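PDB 6EBU: LpxE from Aquifex aeolicus, which probably acts as a membrane-embedded phosphatase of the PAP2 family that removes the 1-phosphate group of lipid A. Local coordinates for residues L64-A67 / I68-T72. The protein carries 1 engineered substitution. Sequence-based numbering, arbitrary orientation.
Engineered in segment 68-72: M69 (natural residue Ile).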
ATOM      1  N   LEU A  64     -13.592  -8.899   3.770  1.00 44.11           N
ATOM      2  CA  LEU A  64     -12.539  -8.413   2.885  1.00 38.67           C
ATOM      3  C   LEU A  64     -13.120  -7.678   1.685  1.00 38.21           C
ATOM      4  O   LEU A  64     -12.598  -6.631   1.281  1.00 41.85           O
ATOM      5  CB  LEU A  64     -11.650  -9.568   2.426  1.00 38.24           C
ATOM      6  CG  LEU A  64     -10.500  -9.115   1.520  1.00 45.42           C
ATOM      7  CD1 LEU A  64      -9.557  -8.174   2.267  1.00 27.22           C
ATOM      8  CD2 LEU A  64      -9.748 -10.305   0.953  1.00 37.17           C
ATOM      9  N   ILE A  65     -14.200  -8.206   1.101  1.00 34.15           N
ATOM     10  CA  ILE A  65     -14.817  -7.543  -0.046  1.00 33.99           C
ATOM     11  C   ILE A  65     -15.324  -6.160   0.343  1.00 37.59           C
ATOM     12  O   ILE A  65     -15.125  -5.181  -0.387  1.00 41.03           O
ATOM     13  CB  ILE A  65     -15.943  -8.415  -0.631  1.00 51.78           C
ATOM     14  CG1 ILE A  65     -15.362  -9.670  -1.287  1.00 43.82           C
ATOM     15  CG2 ILE A  65     -16.766  -7.623  -1.640  1.00 41.15           C
ATOM     16  CD1 ILE A  65     -16.410 -10.597  -1.854  1.00 48.50           C
ATOM     17  N   LEU A  66     -15.972  -6.048   1.506  1.00 41.05           N
ATOM     18  CA  LEU A  66     -16.481  -4.748   1.925  1.00 40.17           C
ATOM     19  C   LEU A  66     -15.343  -3.798   2.283  1.00 38.03           C
ATOM     20  O   LEU A  66     -15.417  -2.597   2.004  1.00 39.65           O
ATOM     21  CB  LEU A  66     -17.448  -4.921   3.098  1.00 40.53           C
ATOM     22  CG  LEU A  66     -17.621  -3.765   4.086  1.00 51.47           C
ATOM     23  CD1 LEU A  66     -18.387  -2.623   3.430  1.00 48.34           C
ATOM     24  CD2 LEU A  66     -18.348  -4.239   5.340  1.00 55.19           C
ATOM     25  N   ALA A  67     -14.271  -4.320   2.879  1.00 34.24           N
ATOM     26  CA  ALA A  67     -13.140  -3.468   3.233  1.00 36.86           C
ATOM     27  C   ALA A  67     -12.414  -2.967   1.992  1.00 40.35           C
ATOM     28  O   ALA A  67     -12.027  -1.794   1.925  1.00 43.24           O
ATOM     29  CB  ALA A  67     -12.182  -4.224   4.151  1.00 36.08           C
ATOM     30  N   ILE A  68     -12.219  -3.841   1.001  1.00 42.40           N
ATOM     31  CA  ILE A  68     -11.579  -3.423  -0.241  1.00 37.73           C
ATOM     32  C   ILE A  68     -12.430  -2.377  -0.948  1.00 39.48           C
ATOM     33  O   ILE A  68     -11.912  -1.384  -1.469  1.00 43.90           O
ATOM     34  CB  ILE A  68     -11.306  -4.644  -1.139  1.00 37.37           C
ATOM     35  CG1 ILE A  68     -10.194  -5.506  -0.538  1.00 41.63           C
ATOM     36  CG2 ILE A  68     -10.930  -4.205  -2.542  1.00 32.82           C
ATOM     37  CD1 ILE A  68      -8.869  -4.792  -0.418  1.00 39.87           C
ATOM     38  N   MET A  69     -13.751  -2.575  -0.965  1.00 40.63           N
ATOM     39  CA  MET A  69     -14.644  -1.571  -1.534  1.00 41.59           C
ATOM     40  C   MET A  69     -14.499  -0.238  -0.813  1.00 43.19           C
ATOM     41  O   MET A  69     -14.454   0.821  -1.452  1.00 43.63           O
ATOM     42  CB  MET A  69     -16.092  -2.052  -1.459  1.00 47.19           C
ATOM     43  CG  MET A  69     -16.549  -2.888  -2.637  1.00 52.91           C
ATOM     44  SD  MET A  69     -18.263  -3.414  -2.441  1.00 70.27           S
ATOM     45  CE  MET A  69     -19.056  -1.855  -2.041  1.00 37.68           C
ATOM     46  N   LEU A  70     -14.425  -0.271   0.520  1.00 42.65           N
ATOM     47  CA  LEU A  70     -14.285   0.962   1.289  1.00 42.50           C
ATOM     48  C   LEU A  70     -12.968   1.661   0.973  1.00 45.89           C
ATOM     49  O   LEU A  70     -12.950   2.854   0.646  1.00 41.65           O
ATOM     50  CB  LEU A  70     -14.389   0.663   2.786  1.00 40.79           C
ATOM     51  CG  LEU A  70     -15.759   0.286   3.352  1.00 53.56           C
ATOM     52  CD1 LEU A  70     -15.640  -0.118   4.817  1.00 46.01           C
ATOM     53  CD2 LEU A  70     -16.745   1.432   3.186  1.00 53.73           C
ATOM     54  N   GLU A  71     -11.849   0.933   1.064  1.00 39.02           N
ATOM     55  CA  GLU A  71     -10.552   1.568   0.847  1.00 41.53           C
ATOM     56  C   GLU A  71     -10.392   2.023  -0.598  1.00 37.15           C
ATOM     57  O   GLU A  71      -9.829   3.094  -0.853  1.00 43.26           O
ATOM     58  CB  GLU A  71      -9.414   0.626   1.256  1.00 38.49           C
ATOM     59  CG  GLU A  71      -9.300  -0.652   0.437  1.00 41.64           C
ATOM     60  CD  GLU A  71      -8.309  -0.533  -0.708  1.00 40.92           C
ATOM     61  OE1 GLU A  71      -7.663   0.529  -0.838  1.00 45.04           O
ATOM     62  OE2 GLU A  71      -8.183  -1.500  -1.488  1.00 46.60           O
ATOM     63  N   THR A  72     -10.896   1.240  -1.556  1.00 35.97           N
ATOM     64  CA  THR A  72     -10.762   1.614  -2.962  1.00 37.83           C
ATOM     65  C   THR A  72     -11.484   2.923  -3.251  1.00 42.93           C
ATOM     66  O   THR A  72     -10.928   3.825  -3.887  1.00 44.43           O
ATOM     67  CB  THR A  72     -11.304   0.502  -3.862  1.00 45.88           C
ATOM     68  OG1 THR A  72     -10.500  -0.675  -3.707  1.00 43.55           O
ATOM     69  CG2 THR A  72     -11.286   0.941  -5.320  1.00 38.48           C
TER
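L64 and I68 touch one helical turn apart, their side chains lying alongside each other and pointing the same way, with L64 CD1 3.9 Å from I68 CG1. With CG anti to the backbone N (chi1 -179°) and chi2 near 63°, CD1 of L64 is turned along the helix towards I68. The second apolar pair, L66 and L70, meets at an angle instead: L66 CD1 lies 3.9 Å from L70 CG and 4.0 Å from L70 CD1.

Four i to i+4 hydrogen bonds show that the stretch is alpha-helical: I68 N to L64 O (2.8 Å), M69 N to I65 O, L70 N to L66 O, and E71 N to A67 O, the last nearly straight, with an N-H...O angle of 172°.

Apart from these bonds, side-chain carbons rest on carbonyl oxygens of the preceding turn: M69, an engineered residue, brings CB and CG against I65 O, and E71 CG passes 3.3 Å from A67 O.

One side-chain hydrogen bond joins the backbone set. T72 OG1 donates to I68 O over 2.7 Å from above the carbonyl plane, while T72 N reaches the same oxygen from the opposite face, so two donors grip one acceptor.

L64 and I68 face helix 46-56, L66 and L70 helix 151-170, and E71 helix 108-121. This is regular alpha-helical geometry in helix 61-82, most of which falls in a predicted transmembrane span, packed within the helical bundle of a PAP2-family membrane protein.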